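Local structure of cytosol aminopeptidase (Coxiella burnetii, 3IJ3) at residues 166-178 and 460-474. The protein probably acts as a manganese-dependent aminopeptidase of the M17 family, removing residues from the N-termini of peptides. Sequence-based numbering, arbitrary orientation.
Sequences WLTTIYLIRDLIN and GRPIGGEAMALRAVF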
ATOM      1  N   TRP A 166      36.922 -20.927  18.228  1.00  7.39           N
ATOM      2  CA  TRP A 166      35.908 -20.570  17.243  1.00  7.19           C
ATOM      3  C   TRP A 166      34.482 -20.856  17.698  1.00  7.94           C
ATOM      4  O   TRP A 166      33.605 -20.031  17.487  1.00  7.47           O
ATOM      5  CB  TRP A 166      36.151 -21.227  15.865  1.00  8.29           C
ATOM      6  CG  TRP A 166      37.074 -20.444  15.007  1.00  7.86           C
ATOM      7  CD1 TRP A 166      38.305 -20.812  14.568  1.00 13.06           C
ATOM      8  CD2 TRP A 166      36.842 -19.122  14.499  1.00  9.04           C
ATOM      9  NE1 TRP A 166      38.857 -19.808  13.809  1.00 12.11           N
ATOM     10  CE2 TRP A 166      37.973 -18.762  13.750  1.00  9.77           C
ATOM     11  CE3 TRP A 166      35.785 -18.220  14.602  1.00 11.31           C
ATOM     12  CZ2 TRP A 166      38.078 -17.527  13.114  1.00 12.30           C
ATOM     13  CZ3 TRP A 166      35.887 -16.990  13.978  1.00 10.36           C
ATOM     14  CH2 TRP A 166      37.025 -16.659  13.236  1.00 11.97           C
ATOM     15  N   LEU A 167      34.256 -22.021  18.298  1.00  8.10           N
ATOM     16  CA  LEU A 167      32.920 -22.407  18.715  1.00  9.51           C
ATOM     17  C   LEU A 167      32.382 -21.456  19.767  1.00  9.06           C
ATOM     18  O   LEU A 167      31.253 -20.964  19.651  1.00  8.70           O
ATOM     19  CB  LEU A 167      32.913 -23.830  19.263  1.00 11.52           C
ATOM     20  CG  LEU A 167      31.535 -24.313  19.747  1.00 16.55           C
ATOM     21  CD1 LEU A 167      30.973 -25.321  18.820  1.00 19.32           C
ATOM     22  CD2 LEU A 167      31.675 -24.954  21.120  1.00 24.58           C
ATOM     23  N   THR A 168      33.199 -21.170  20.790  1.00  8.72           N
ATOM     24  CA  THR A 168      32.776 -20.283  21.854  1.00  9.43           C
ATOM     25  C   THR A 168      32.532 -18.867  21.345  1.00  8.19           C
ATOM     26  O   THR A 168      31.602 -18.196  21.782  1.00  8.56           O
ATOM     27  CB  THR A 168      33.742 -20.284  23.046  1.00  9.91           C
ATOM     28  OG1 THR A 168      35.044 -19.820  22.645  1.00 10.85           O
ATOM     29  CG2 THR A 168      33.810 -21.711  23.673  1.00 11.91           C
ATOM     30  N   THR A 169      33.333 -18.431  20.379  1.00  8.28           N
ATOM     31  CA  THR A 169      33.174 -17.086  19.814  1.00  6.82           C
ATOM     32  C   THR A 169      31.897 -17.025  18.954  1.00  6.38           C
ATOM     33  O   THR A 169      31.139 -16.063  19.031  1.00  7.40           O
ATOM     34  CB  THR A 169      34.403 -16.714  18.977  1.00  7.21           C
ATOM     35  OG1 THR A 169      35.569 -16.672  19.843  1.00 10.61           O
ATOM     36  CG2 THR A 169      34.199 -15.376  18.289  1.00  8.79           C
ATOM     37  N   ILE A 170      31.662 -18.045  18.136  1.00  6.93           N
ATOM     38  CA  ILE A 170      30.442 -18.066  17.301  1.00  7.07           C
ATOM     39  C   ILE A 170      29.200 -18.185  18.190  1.00  6.43           C
ATOM     40  O   ILE A 170      28.186 -17.540  17.904  1.00  7.06           O
ATOM     41  CB  ILE A 170      30.507 -19.142  16.201  1.00  6.72           C
ATOM     42  CG1 ILE A 170      31.634 -18.785  15.212  1.00  6.97           C
ATOM     43  CG2 ILE A 170      29.122 -19.296  15.504  1.00  8.18           C
ATOM     44  CD1 ILE A 170      32.038 -19.916  14.275  1.00 10.60           C
ATOM     45  N   TYR A 171      29.270 -19.011  19.230  1.00  8.33           N
ATOM     46  CA  TYR A 171      28.171 -19.118  20.193  1.00  8.18           C
ATOM     47  C   TYR A 171      27.860 -17.762  20.844  1.00  8.26           C
ATOM     48  O   TYR A 171      26.678 -17.411  21.065  1.00  8.30           O
ATOM     49  CB  TYR A 171      28.478 -20.152  21.254  1.00  7.84           C
ATOM     50  CG  TYR A 171      28.101 -21.594  20.896  1.00  8.94           C
ATOM     51  CD1 TYR A 171      28.216 -22.090  19.597  1.00 11.13           C
ATOM     52  CD2 TYR A 171      27.710 -22.468  21.891  1.00 13.31           C
ATOM     53  CE1 TYR A 171      27.899 -23.446  19.304  1.00  9.54           C
ATOM     54  CE2 TYR A 171      27.402 -23.789  21.613  1.00 12.83           C
ATOM     55  CZ  TYR A 171      27.486 -24.271  20.323  1.00 11.25           C
ATOM     56  OH  TYR A 171      27.177 -25.622  20.110  1.00 12.19           O
ATOM     57  N   LEU A 172      28.907 -17.008  21.178  1.00  8.72           N
ATOM     58  CA  LEU A 172      28.733 -15.686  21.767  1.00  9.03           C
ATOM     59  C   LEU A 172      27.972 -14.775  20.791  1.00  9.21           C
ATOM     60  O   LEU A 172      27.030 -14.083  21.177  1.00  9.11           O
ATOM     61  CB  LEU A 172      30.075 -15.061  22.137  1.00  8.68           C
ATOM     62  CG  LEU A 172      30.052 -13.619  22.620  1.00  9.97           C
ATOM     63  CD1 LEU A 172      29.224 -13.509  23.918  1.00 11.02           C
ATOM     64  CD2 LEU A 172      31.516 -13.140  22.856  1.00 13.53           C
ATOM     65  N   ILE A 173      28.414 -14.751  19.528  1.00  7.36           N
ATOM     66  CA  ILE A 173      27.768 -13.932  18.492  1.00  7.88           C
ATOM     67  C   ILE A 173      26.301 -14.316  18.343  1.00  7.69           C
ATOM     68  O   ILE A 173      25.414 -13.446  18.333  1.00  6.92           O
ATOM     69  CB  ILE A 173      28.520 -14.053  17.145  1.00  7.11           C
ATOM     70  CG1 ILE A 173      29.891 -13.396  17.264  1.00  7.62           C
ATOM     71  CG2 ILE A 173      27.742 -13.392  15.993  1.00  7.66           C
ATOM     72  CD1 ILE A 173      30.823 -13.646  16.092  1.00  7.88           C
ATOM     73  N   ARG A 174      26.047 -15.621  18.236  1.00  7.55           N
ATOM     74  CA  ARG A 174      24.680 -16.118  18.118  1.00  8.10           C
ATOM     75  C   ARG A 174      23.851 -15.722  19.319  1.00  7.98           C
ATOM     76  O   ARG A 174      22.721 -15.274  19.157  1.00  7.51           O
ATOM     77  CB  ARG A 174      24.665 -17.631  17.928  1.00  8.54           C
ATOM     78  CG  ARG A 174      25.148 -18.086  16.553  1.00  7.36           C
ATOM     79  CD  ARG A 174      25.238 -19.597  16.518  1.00  9.91           C
ATOM     80  NE  ARG A 174      25.521 -20.117  15.182  1.00  9.04           N
ATOM     81  CZ  ARG A 174      25.536 -21.413  14.876  1.00  9.55           C
ATOM     82  NH1 ARG A 174      25.351 -22.323  15.822  1.00 10.64           N
ATOM     83  NH2 ARG A 174      25.784 -21.806  13.629  1.00 10.73           N
ATOM     84  N   ASP A 175      24.412 -15.876  20.524  1.00  8.27           N
ATOM     85  CA  ASP A 175      23.700 -15.537  21.766  1.00  8.19           C
ATOM     86  C   ASP A 175      23.338 -14.050  21.837  1.00  7.52           C
ATOM     87  O   ASP A 175      22.196 -13.704  22.167  1.00  7.53           O
ATOM     88  CB  ASP A 175      24.512 -15.912  23.034  1.00  8.31           C
ATOM     89  CG  ASP A 175      24.546 -17.422  23.331  1.00 11.42           C
ATOM     90  OD1 ASP A 175      23.765 -18.207  22.759  1.00 11.02           O
ATOM     91  OD2 ASP A 175      25.363 -17.817  24.204  1.00 12.00           O
ATOM     92  N   LEU A 176      24.295 -13.169  21.519  1.00  6.79           N
ATOM     93  CA  LEU A 176      24.037 -11.740  21.583  1.00  7.49           C
ATOM     94  C   LEU A 176      22.934 -11.337  20.597  1.00  6.65           C
ATOM     95  O   LEU A 176      22.037 -10.576  20.932  1.00  7.76           O
ATOM     96  CB  LEU A 176      25.321 -10.946  21.316  1.00  7.23           C
ATOM     97  CG  LEU A 176      26.399 -11.080  22.400  1.00  9.24           C
ATOM     98  CD1 LEU A 176      27.730 -10.385  21.932  1.00  8.90           C
ATOM     99  CD2 LEU A 176      25.922 -10.505  23.742  1.00 11.98           C
ATOM    100  N   ILE A 177      23.014 -11.841  19.369  1.00  5.91           N
ATOM    101  CA  ILE A 177      21.999 -11.528  18.348  1.00  6.37           C
ATOM    102  C   ILE A 177      20.632 -12.093  18.744  1.00  7.28           C
ATOM    103  O   ILE A 177      19.614 -11.398  18.653  1.00  7.46           O
ATOM    104  CB  ILE A 177      22.432 -12.028  16.959  1.00  5.96           C
ATOM    105  CG1 ILE A 177      23.638 -11.224  16.479  1.00  8.11           C
ATOM    106  CG2 ILE A 177      21.261 -11.904  15.910  1.00  7.57           C
ATOM    107  CD1 ILE A 177      24.353 -11.833  15.286  1.00  7.35           C
ATOM    108  N   ASN A 178      20.621 -13.339  19.199  1.00  6.69           N
ATOM    109  CA  ASN A 178      19.368 -13.983  19.617  1.00  7.04           C
ATOM    110  C   ASN A 178      18.680 -13.360  20.842  1.00  7.90           C
ATOM    111  O   ASN A 178      17.466 -13.510  21.024  1.00  7.33           O
ATOM    112  CB  ASN A 178      19.595 -15.477  19.874  1.00  5.43           C
ATOM    113  CG  ASN A 178      19.722 -16.293  18.602  1.00  8.65           C
ATOM    114  OD1 ASN A 178      19.108 -15.966  17.584  1.00  8.51           O
ATOM    115  ND2 ASN A 178      20.409 -17.422  18.688  1.00  8.10           N
ATOM    116  N   GLY A 460      23.989 -27.207  10.553  1.00 14.90           N
ATOM    117  CA  GLY A 460      24.969 -26.439  11.274  1.00 15.52           C
ATOM    118  C   GLY A 460      24.568 -25.000  11.514  1.00 15.45           C
ATOM    119  O   GLY A 460      25.290 -24.282  12.211  1.00 16.14           O
ATOM    120  N   ARG A 461      23.398 -24.612  11.005  1.00 14.84           N
ATOM    121  CA  ARG A 461      22.924 -23.203  11.003  1.00 15.22           C
ATOM    122  C   ARG A 461      21.456 -23.064  11.439  1.00 14.80           C
ATOM    123  O   ARG A 461      20.550 -23.005  10.614  1.00 16.97           O
ATOM    124  CB  ARG A 461      23.147 -22.661   9.587  1.00 16.37           C
ATOM    125  CG  ARG A 461      24.648 -22.468   9.274  1.00 18.26           C
ATOM    126  CD  ARG A 461      24.937 -22.516   7.799  1.00 24.69           C
ATOM    127  NE  ARG A 461      24.753 -23.890   7.301  1.00 27.18           N
ATOM    128  CZ  ARG A 461      24.756 -24.247   6.014  1.00 28.99           C
ATOM    129  NH1 ARG A 461      24.906 -23.324   5.068  1.00 30.39           N
ATOM    130  NH2 ARG A 461      24.587 -25.529   5.673  1.00 25.00           N
ATOM    131  N   PRO A 462      21.225 -23.054  12.750  1.00 13.98           N
ATOM    132  CA  PRO A 462      19.871 -22.955  13.293  1.00 14.07           C
ATOM    133  C   PRO A 462      19.266 -21.593  13.033  1.00 12.32           C
ATOM    134  O   PRO A 462      19.995 -20.615  12.946  1.00 11.87           O
ATOM    135  CB  PRO A 462      20.070 -23.174  14.795  1.00 15.24           C
ATOM    136  CG  PRO A 462      21.491 -23.631  14.977  1.00 18.31           C
ATOM    137  CD  PRO A 462      22.250 -23.214  13.802  1.00 15.75           C
ATOM    138  N   ILE A 463      17.949 -21.539  12.917  1.00 12.18           N
ATOM    139  CA  ILE A 463      17.249 -20.267  12.703  1.00 11.54           C
ATOM    140  C   ILE A 463      17.599 -19.303  13.818  1.00 11.36           C
ATOM    141  O   ILE A 463      17.539 -19.658  14.995  1.00 12.97           O
ATOM    142  CB  ILE A 463      15.716 -20.457  12.655  1.00 11.86           C
ATOM    143  CG1 ILE A 463      15.277 -21.142  11.352  1.00 16.17           C
ATOM    144  CG2 ILE A 463      15.019 -19.109  12.701  1.00 13.62           C
ATOM    145  CD1 ILE A 463      13.801 -21.647  11.405  1.00 19.71           C
ATOM    146  N   GLY A 464      17.924 -18.083  13.452  1.00 11.57           N
ATOM    147  CA  GLY A 464      18.304 -17.034  14.408  1.00 11.77           C
ATOM    148  C   GLY A 464      19.643 -16.421  14.059  1.00 11.90           C
ATOM    149  O   GLY A 464      20.101 -16.496  12.913  1.00 13.34           O
ATOM    150  N   GLY A 465      20.285 -15.801  15.047  1.00 11.89           N
ATOM    151  CA  GLY A 465      21.548 -15.091  14.823  1.00 11.74           C
ATOM    152  C   GLY A 465      22.637 -15.973  14.269  1.00 12.98           C
ATOM    153  O   GLY A 465      22.688 -17.191  14.544  1.00 12.90           O
ATOM    154  N   GLU A 466      23.507 -15.376  13.486  1.00 12.93           N
ATOM    155  CA  GLU A 466      24.584 -16.122  12.899  1.00 14.13           C
ATOM    156  C   GLU A 466      25.796 -15.272  12.635  1.00 14.15           C
ATOM    157  O   GLU A 466      25.692 -14.056  12.397  1.00 14.88           O
ATOM    158  CB  GLU A 466      24.104 -16.768  11.590  1.00 14.60           C
ATOM    159  CG  GLU A 466      25.091 -17.693  10.941  1.00 16.35           C
ATOM    160  CD  GLU A 466      25.485 -18.853  11.845  1.00 17.13           C
ATOM    161  OE1 GLU A 466      24.973 -19.959  11.612  1.00 17.73           O
ATOM    162  OE2 GLU A 466      26.283 -18.656  12.811  1.00 16.21           O
ATOM    163  N   ALA A 467      26.962 -15.927  12.714  1.00 13.35           N
ATOM    164  CA  ALA A 467      28.243 -15.313  12.410  1.00 14.48           C
ATOM    165  C   ALA A 467      28.618 -15.571  10.956  1.00 14.28           C
ATOM    166  O   ALA A 467      28.562 -16.720  10.476  1.00 15.32           O
ATOM    167  CB  ALA A 467      29.339 -15.894  13.321  1.00 13.35           C
ATOM    168  N   MET A 468      29.122 -14.549  10.303  0.70 14.34           N
ATOM    169  CA  MET A 468      29.561 -14.668   8.942  0.70 15.79           C
ATOM    170  C   MET A 468      30.733 -13.739   8.733  0.70 15.84           C
ATOM    171  O   MET A 468      31.019 -12.876   9.569  0.70 16.50           O
ATOM    172  CB  MET A 468      28.411 -14.399   7.992  0.70 17.39           C
ATOM    173  CG  MET A 468      27.674 -13.124   8.257  0.70 18.57           C
ATOM    174  SD  MET A 468      25.973 -13.160   7.638  0.70 20.99           S
ATOM    175  CE  MET A 468      25.343 -14.480   8.681  0.70 25.78           C
ATOM    176  N   ALA A 469      31.472 -14.008   7.671  1.00 15.53           N
ATOM    177  CA  ALA A 469      32.656 -13.229   7.274  1.00 16.46           C
ATOM    178  C   ALA A 469      33.883 -13.299   8.189  1.00 19.17           C
ATOM    179  O   ALA A 469      34.993 -13.045   7.718  1.00 16.46           O
ATOM    180  CB  ALA A 469      32.309 -11.759   7.052  1.00 16.71           C
ATOM    181  N   LEU A 470      33.690 -13.645   9.463  1.00 19.81           N
ATOM    182  CA  LEU A 470      34.787 -13.643  10.439  1.00 20.47           C
ATOM    183  C   LEU A 470      35.926 -14.567  10.220  1.00 19.19           C
ATOM    184  O   LEU A 470      37.064 -14.192  10.519  1.00 18.08           O
ATOM    185  CB  LEU A 470      34.280 -13.859  11.884  1.00 21.84           C
ATOM    186  CG  LEU A 470      33.358 -12.819  12.435  1.00 25.59           C
ATOM    187  CD1 LEU A 470      33.378 -12.982  13.969  1.00 24.40           C
ATOM    188  CD2 LEU A 470      33.859 -11.460  12.034  1.00 24.76           C
ATOM    189  N   ARG A 471      35.661 -15.789   9.755  0.50 19.52           N
ATOM    190  CA  ARG A 471      36.748 -16.712   9.496  0.50 19.44           C
ATOM    191  C   ARG A 471      37.639 -16.152   8.397  0.50 18.24           C
ATOM    192  O   ARG A 471      38.859 -16.212   8.509  0.50 16.33           O
ATOM    193  CB  ARG A 471      36.285 -18.133   9.152  0.50 20.52           C
ATOM    194  CG  ARG A 471      35.505 -18.805  10.283  0.50 24.80           C
ATOM    195  CD  ARG A 471      35.770 -20.288  10.312  0.50 28.33           C
ATOM    196  NE  ARG A 471      37.191 -20.510  10.571  0.50 32.44           N
ATOM    197  CZ  ARG A 471      38.096 -20.763   9.634  0.50 31.33           C
ATOM    198  NH1 ARG A 471      37.733 -20.885   8.365  0.50 34.78           N
ATOM    199  NH2 ARG A 471      39.357 -20.929   9.974  0.50 32.72           N
ATOM    200  N   ALA A 472      37.028 -15.558   7.372  1.00 16.76           N
ATOM    201  CA  ALA A 472      37.796 -14.968   6.259  1.00 16.14           C
ATOM    202  C   ALA A 472      38.638 -13.827   6.798  1.00 14.25           C
ATOM    203  O   ALA A 472      39.839 -13.753   6.538  1.00 14.36           O
ATOM    204  CB  ALA A 472      36.854 -14.429   5.146  1.00 15.90           C
ATOM    205  N   VAL A 473      38.002 -12.912   7.524  1.00 15.25           N
ATOM    206  CA  VAL A 473      38.739 -11.756   8.069  1.00 14.86           C
ATOM    207  C   VAL A 473      39.865 -12.211   8.994  1.00 15.07           C
ATOM    208  O   VAL A 473      40.983 -11.704   8.894  1.00 13.11           O
ATOM    209  CB  VAL A 473      37.841 -10.752   8.794  1.00 15.99           C
ATOM    210  CG1 VAL A 473      38.692  -9.607   9.421  1.00 15.32           C
ATOM    211  CG2 VAL A 473      36.768 -10.192   7.833  1.00 16.51           C
ATOM    212  N   PHE A 474      39.589 -13.168   9.885  1.00 13.74           N
ATOM    213  CA  PHE A 474      40.628 -13.640  10.789  1.00 14.23           C
ATOM    214  C   PHE A 474      41.796 -14.279  10.051  1.00 13.83           C
ATOM    215  O   PHE A 474      42.971 -14.087  10.422  1.00 13.95           O
ATOM    216  CB  PHE A 474      40.089 -14.575  11.888  1.00 14.49           C
ATOM    217  CG  PHE A 474      41.108 -14.868  12.936  1.00 12.50           C
ATOM    218  CD1 PHE A 474      41.468 -13.896  13.855  1.00 14.87           C
ATOM    219  CD2 PHE A 474      41.738 -16.101  12.996  1.00 16.80           C
ATOM    220  CE1 PHE A 474      42.459 -14.126  14.802  1.00 17.65           C
ATOM    221  CE2 PHE A 474      42.715 -16.344  13.960  1.00 19.91           C
ATOM    222  CZ  PHE A 474      43.061 -15.338  14.875  1.00 17.73           C
TER
HETATM  223  O   HOH W   1      41.422 -19.963  12.474  1.00 24.09           O
HETATM  224  O   HOH W   2      19.807 -19.626  16.730  1.00 14.51           O
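In the M17 catalytic domain, residues 166-178 of helix 157-178 pack on the edge strand 464-465 and the start of helix 470-481, and the side-on salt bridge of Arg174 with Glu466 joins the C-terminal part of the first helix to the segment 460-474. Arg174 NE gives a fairly straight bond to Glu466 OE2 (2.9 Å, 163°), and Arg174 NH2 reaches Glu466 OE1 on its syn lone pair. The guanidinium and carboxylate planes are turned 50° apart. Arg174 NH2 also bonds Gly460 O at 2.9 Å, and NH1 goes to Leu135 O. Pro462 CD lies over one guanidinium face. Glu466 OE2 takes a second bond on its anti side from Ala467 N, while OE1 is also held by Asn454 of strand 445-454. These bonds should fix the carboxylate's rotation.

Strand 464-465 runs antiparallel to strand 445-454, and the helix lies close over it. Gly465 CA sits tightly under Ile177 CG2, at 3.4 Å. CG2 comes down there because it is anti to the backbone N. Gly465 N bonds Asn178 OD1 almost linearly (2.8 Å, 175°) from above the carbonyl plane. A water links Asn178 ND2 to Ile463 O.

Further back along the helix the contact turns apolar. Ala467 CB touches both Ile170 CG2 and Ile173 CD1, and Ile173 CD1 meets Leu470 CD1 tip to tip. In one of its two conformers, Arg471 lays CG over the six-membered ring of Trp166, a CH-pi contact. The edge of that ring points at the Phe474 face in an offset edge-to-face pair. A water accepts from Trp166 NE1 at 2.9 Å.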